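Local coordinates for thioesterase domain protein YiiD (Shewanella oneidensis, PDB 1T82) that is a putative hotdog-fold thioesterase that may transfer or release acyl groups, at residues 68-77 and 128-136. Residues are numbered along the deposited sequence; the frame is centred on the assembly and turned at random.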
ATOM      1  N   ILE B  68       0.752   0.586  -6.247  1.00  4.89           N
ATOM      2  CA  ILE B  68       1.352   0.839  -7.549  1.00  5.15           C
ATOM      3  C   ILE B  68       2.666   1.604  -7.394  1.00  5.36           C
ATOM      4  O   ILE B  68       3.618   1.357  -8.129  1.00  4.56           O
ATOM      5  CB  ILE B  68       0.379   1.603  -8.506  1.00  7.98           C
ATOM      6  CG1 ILE B  68       1.042   1.824  -9.865  1.00 10.44           C
ATOM      7  CG2 ILE B  68      -0.032   2.928  -7.908  1.00  8.87           C
ATOM      8  CD1 ILE B  68       0.068   2.284 -10.940  1.00 15.64           C
HETATM    9  N   MSE B  69       2.730   2.513  -6.428  1.00  4.05           N
HETATM   10  CA  MSE B  69       3.957   3.271  -6.226  1.00  3.53           C
HETATM   11  C   MSE B  69       5.069   2.376  -5.694  1.00  3.82           C
HETATM   12  O   MSE B  69       6.204   2.472  -6.143  1.00  4.92           O
HETATM   13  CB  MSE B  69       3.706   4.451  -5.282  1.00  5.38           C
HETATM   14  CG  MSE B  69       2.729   5.448  -5.881  1.00  7.35           C
HETATM   15 SE   MSE B  69       2.282   6.960  -4.775  1.00 14.77          SE
HETATM   16  CE  MSE B  69       3.551   8.246  -5.461  1.00  7.48           C
ATOM     17  N   THR B  70       4.754   1.495  -4.754  1.00  4.08           N
ATOM     18  CA  THR B  70       5.792   0.624  -4.238  1.00  6.44           C
ATOM     19  C   THR B  70       6.273  -0.364  -5.304  1.00  5.57           C
ATOM     20  O   THR B  70       7.455  -0.689  -5.347  1.00  7.23           O
ATOM     21  CB  THR B  70       5.346  -0.137  -2.976  1.00 10.55           C
ATOM     22  OG1 THR B  70       6.485  -0.805  -2.416  1.00 16.18           O
ATOM     23  CG2 THR B  70       4.271  -1.153  -3.307  1.00 14.65           C
ATOM     24  N   LEU B  71       5.376  -0.837  -6.171  1.00  5.58           N
ATOM     25  CA  LEU B  71       5.797  -1.759  -7.226  1.00  6.34           C
ATOM     26  C   LEU B  71       6.640  -1.028  -8.268  1.00  7.22           C
ATOM     27  O   LEU B  71       7.528  -1.618  -8.886  1.00  7.61           O
ATOM     28  CB  LEU B  71       4.592  -2.424  -7.903  1.00  7.33           C
ATOM     29  CG  LEU B  71       3.956  -3.591  -7.142  1.00 10.39           C
ATOM     30  CD1 LEU B  71       2.631  -3.948  -7.787  1.00 14.17           C
ATOM     31  CD2 LEU B  71       4.897  -4.798  -7.147  1.00 12.43           C
ATOM     32  N   THR B  72       6.371   0.260  -8.463  1.00  6.56           N
ATOM     33  CA  THR B  72       7.140   1.041  -9.421  1.00  6.71           C
ATOM     34  C   THR B  72       8.572   1.202  -8.905  1.00  6.14           C
ATOM     35  O   THR B  72       9.529   1.053  -9.661  1.00  5.01           O
ATOM     36  CB  THR B  72       6.482   2.422  -9.670  1.00  7.10           C
ATOM     37  OG1 THR B  72       5.222   2.228 -10.323  1.00  7.70           O
ATOM     38  CG2 THR B  72       7.364   3.295 -10.558  1.00  8.27           C
ATOM     39  N   GLY B  73       8.709   1.477  -7.610  1.00  6.79           N
ATOM     40  CA  GLY B  73      10.030   1.618  -7.023  1.00  5.85           C
ATOM     41  C   GLY B  73      10.754   0.286  -7.092  1.00  5.46           C
ATOM     42  O   GLY B  73      11.905   0.208  -7.525  1.00  4.90           O
ATOM     43  N   TRP B  74      10.067  -0.773  -6.666  1.00  4.58           N
ATOM     44  CA  TRP B  74      10.626  -2.120  -6.691  1.00  6.70           C
ATOM     45  C   TRP B  74      11.062  -2.442  -8.123  1.00  7.14           C
ATOM     46  O   TRP B  74      12.163  -2.950  -8.353  1.00  7.19           O
ATOM     47  CB  TRP B  74       9.559  -3.126  -6.234  1.00  8.48           C
ATOM     48  CG  TRP B  74      10.057  -4.538  -6.075  1.00  9.04           C
ATOM     49  CD1 TRP B  74      10.510  -5.124  -4.928  1.00 11.13           C
ATOM     50  CD2 TRP B  74      10.148  -5.533  -7.099  1.00 11.14           C
ATOM     51  NE1 TRP B  74      10.877  -6.429  -5.176  1.00 13.17           N
ATOM     52  CE2 TRP B  74      10.665  -6.705  -6.502  1.00 12.16           C
ATOM     53  CE3 TRP B  74       9.844  -5.549  -8.467  1.00 10.17           C
ATOM     54  CZ2 TRP B  74      10.884  -7.883  -7.226  1.00 13.29           C
ATOM     55  CZ3 TRP B  74      10.060  -6.720  -9.187  1.00 11.22           C
ATOM     56  CH2 TRP B  74      10.577  -7.871  -8.563  1.00 12.84           C
ATOM     57  N   GLY B  75      10.189  -2.127  -9.079  1.00  6.68           N
ATOM     58  CA  GLY B  75      10.480  -2.388 -10.479  1.00  7.67           C
ATOM     59  C   GLY B  75      11.719  -1.680 -10.984  1.00  7.01           C
ATOM     60  O   GLY B  75      12.456  -2.219 -11.814  1.00  7.10           O
HETATM   61  N   MSE B  76      11.958  -0.467 -10.495  1.00  7.70           N
HETATM   62  CA  MSE B  76      13.138   0.270 -10.920  1.00  6.83           C
HETATM   63  C   MSE B  76      14.400  -0.429 -10.422  1.00  6.71           C
HETATM   64  O   MSE B  76      15.367  -0.560 -11.169  1.00  5.07           O
HETATM   65  CB  MSE B  76      13.106   1.712 -10.406  1.00  9.92           C
HETATM   66  CG  MSE B  76      14.358   2.509 -10.770  1.00 10.73           C
HETATM   67 SE   MSE B  76      14.716   2.538 -12.677  1.00 19.58          SE
HETATM   68  CE  MSE B  76      13.970   4.276 -13.088  1.00 12.06           C
ATOM     69  N   VAL B  77      14.399  -0.874  -9.167  1.00  6.93           N
ATOM     70  CA  VAL B  77      15.578  -1.557  -8.646  1.00  6.59           C
ATOM     71  C   VAL B  77      15.803  -2.830  -9.448  1.00  6.88           C
ATOM     72  O   VAL B  77      16.933  -3.156  -9.818  1.00  7.43           O
ATOM     73  CB  VAL B  77      15.428  -1.943  -7.162  1.00  4.36           C
ATOM     74  CG1 VAL B  77      16.724  -2.592  -6.666  1.00  8.92           C
ATOM     75  CG2 VAL B  77      15.103  -0.713  -6.334  1.00  5.39           C
ATOM     76  N   LYS B 128      21.557  -0.756  -0.298  1.00 13.43           N
ATOM     77  CA  LYS B 128      20.405   0.067   0.059  1.00 14.54           C
ATOM     78  C   LYS B 128      20.101   1.057  -1.061  1.00 13.70           C
ATOM     79  O   LYS B 128      21.005   1.710  -1.582  1.00 14.18           O
ATOM     80  CB  LYS B 128      20.681   0.829   1.358  1.00 16.22           C
ATOM     81  CG  LYS B 128      20.872  -0.069   2.572  1.00 21.42           C
ATOM     82  CD  LYS B 128      21.356   0.724   3.778  1.00 25.40           C
ATOM     83  CE  LYS B 128      21.635  -0.189   4.960  1.00 27.60           C
ATOM     84  NZ  LYS B 128      22.275   0.541   6.093  1.00 28.70           N
ATOM     85  N   VAL B 129      18.829   1.169  -1.426  1.00 13.09           N
ATOM     86  CA  VAL B 129      18.423   2.077  -2.492  1.00 12.06           C
ATOM     87  C   VAL B 129      17.247   2.945  -2.058  1.00 11.80           C
ATOM     88  O   VAL B 129      16.161   2.436  -1.783  1.00 11.93           O
ATOM     89  CB  VAL B 129      17.999   1.301  -3.757  1.00 12.00           C
ATOM     90  CG1 VAL B 129      17.702   2.274  -4.889  1.00 13.47           C
ATOM     91  CG2 VAL B 129      19.091   0.324  -4.163  1.00 12.93           C
ATOM     92  N   LYS B 130      17.469   4.252  -1.987  1.00 11.62           N
ATOM     93  CA  LYS B 130      16.409   5.173  -1.600  1.00 12.24           C
ATOM     94  C   LYS B 130      15.805   5.736  -2.882  1.00 11.42           C
ATOM     95  O   LYS B 130      16.502   6.370  -3.674  1.00 12.44           O
ATOM     96  CB  LYS B 130      16.969   6.318  -0.750  1.00 17.22           C
ATOM     97  CG  LYS B 130      16.008   6.785   0.335  1.00 20.16           C
ATOM     98  CD  LYS B 130      16.230   8.241   0.737  1.00 22.63           C
ATOM     99  CE  LYS B 130      17.638   8.499   1.245  1.00 22.46           C
ATOM    100  NZ  LYS B 130      17.810   9.927   1.656  1.00 19.96           N
ATOM    101  N   LEU B 131      14.513   5.498  -3.092  1.00  7.37           N
ATOM    102  CA  LEU B 131      13.846   5.987  -4.287  1.00  6.10           C
ATOM    103  C   LEU B 131      12.661   6.886  -3.988  1.00  6.27           C
ATOM    104  O   LEU B 131      11.997   6.756  -2.958  1.00  8.87           O
ATOM    105  CB  LEU B 131      13.356   4.819  -5.148  1.00  7.15           C
ATOM    106  CG  LEU B 131      14.396   3.871  -5.740  1.00  6.31           C
ATOM    107  CD1 LEU B 131      13.696   2.789  -6.554  1.00  6.22           C
ATOM    108  CD2 LEU B 131      15.353   4.657  -6.624  1.00  6.01           C
ATOM    109  N   GLU B 132      12.403   7.800  -4.911  1.00  5.10           N
ATOM    110  CA  GLU B 132      11.281   8.713  -4.790  1.00  6.56           C
ATOM    111  C   GLU B 132      10.343   8.403  -5.943  1.00  6.86           C
ATOM    112  O   GLU B 132      10.761   8.391  -7.098  1.00  7.86           O
ATOM    113  CB  GLU B 132      11.757  10.154  -4.898  1.00  7.46           C
ATOM    114  CG  GLU B 132      10.654  11.171  -4.751  1.00  9.77           C
ATOM    115  CD  GLU B 132      11.186  12.585  -4.775  1.00 11.78           C
ATOM    116  OE1 GLU B 132      11.595  13.045  -5.861  1.00 10.52           O
ATOM    117  OE2 GLU B 132      11.211  13.222  -3.703  1.00 11.00           O
ATOM    118  N   VAL B 133       9.079   8.147  -5.631  1.00  6.08           N
ATOM    119  CA  VAL B 133       8.098   7.850  -6.662  1.00  6.00           C
ATOM    120  C   VAL B 133       7.018   8.918  -6.607  1.00  6.63           C
ATOM    121  O   VAL B 133       6.595   9.318  -5.524  1.00  6.90           O
ATOM    122  CB  VAL B 133       7.447   6.465  -6.438  1.00  6.25           C
ATOM    123  CG1 VAL B 133       6.469   6.167  -7.566  1.00  6.60           C
ATOM    124  CG2 VAL B 133       8.516   5.384  -6.361  1.00  6.64           C
ATOM    125  N   GLN B 134       6.587   9.398  -7.772  1.00  6.69           N
ATOM    126  CA  GLN B 134       5.542  10.415  -7.823  1.00  6.44           C
ATOM    127  C   GLN B 134       4.385   9.922  -8.674  1.00  6.02           C
ATOM    128  O   GLN B 134       4.590   9.247  -9.677  1.00  7.08           O
ATOM    129  CB  GLN B 134       6.079  11.718  -8.414  1.00  9.68           C
ATOM    130  CG  GLN B 134       7.149  12.384  -7.575  1.00 12.62           C
ATOM    131  CD  GLN B 134       7.464  13.779  -8.070  1.00 14.89           C
ATOM    132  OE1 GLN B 134       7.835  13.971  -9.227  1.00 17.71           O
ATOM    133  NE2 GLN B 134       7.321  14.760  -7.192  1.00 17.60           N
ATOM    134  N   LEU B 135       3.165  10.260  -8.272  1.00  5.94           N
ATOM    135  CA  LEU B 135       1.990   9.847  -9.022  1.00  5.78           C
ATOM    136  C   LEU B 135       1.257  11.073  -9.546  1.00  6.80           C
ATOM    137  O   LEU B 135       0.910  11.978  -8.784  1.00  8.19           O
ATOM    138  CB  LEU B 135       1.070   9.001  -8.133  1.00  6.21           C
ATOM    139  CG  LEU B 135      -0.187   8.406  -8.779  1.00  6.54           C
ATOM    140  CD1 LEU B 135      -0.553   7.103  -8.074  1.00  8.89           C
ATOM    141  CD2 LEU B 135      -1.332   9.403  -8.711  1.00  8.28           C
ATOM    142  N   PHE B 136       1.041  11.097 -10.855  1.00  9.20           N
ATOM    143  CA  PHE B 136       0.354  12.204 -11.508  1.00 10.52           C
ATOM    144  C   PHE B 136      -0.935  11.739 -12.172  1.00 11.13           C
ATOM    145  O   PHE B 136      -1.046  10.589 -12.597  1.00 11.43           O
ATOM    146  CB  PHE B 136       1.243  12.827 -12.590  1.00 10.36           C
ATOM    147  CG  PHE B 136       2.571  13.317 -12.087  1.00 12.74           C
ATOM    148  CD1 PHE B 136       3.644  12.443 -11.944  1.00 13.72           C
ATOM    149  CD2 PHE B 136       2.745  14.656 -11.750  1.00 13.95           C
ATOM    150  CE1 PHE B 136       4.872  12.896 -11.470  1.00 15.52           C
ATOM    151  CE2 PHE B 136       3.972  15.119 -11.275  1.00 14.65           C
ATOM    152  CZ  PHE B 136       5.035  14.236 -11.134  1.00 14.12           C
TER
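M69 reaches from the helix down to the strand, running alongside V133 but pointing the other way, with M69 CB 4.0 Å from V133 CG1. The selenomethionine then bends at its last torsion (chi3 95°) and lays its methyl on the strand backbone, M69 CE being 3.2 Å from V133 O; M69 CE also meets L135 CB at 3.7 Å, the two side chains lying crosswise, nearly perpendicular. One turn on, G73 brings bare backbone to the strand: V133 CG2 sits 4.1 Å from G73 N, and L131 CD1 presses to 3.3 Å from G73 O. This is the hotdog fold, the long helix 62-84 being the sausage and the antiparallel sheet the bun; residues 68-77 of the helix and strand segment 128-136 run at 135° to each other. With an alanine here both methyls of V133 would be lost, which is likely to leave a gap under M69 CB and the G73 backbone. Toward V77 the fit slackens: V77 CG2 still touches L131 CD1 at 3.8 Å, but it stands 4.2 Å from V129 CG1. On the strand's other face, K128, K130 and E132 are exposed to solvent, while Q134 hydrogen-bonds through NE2 to Q144 on strand 140-152.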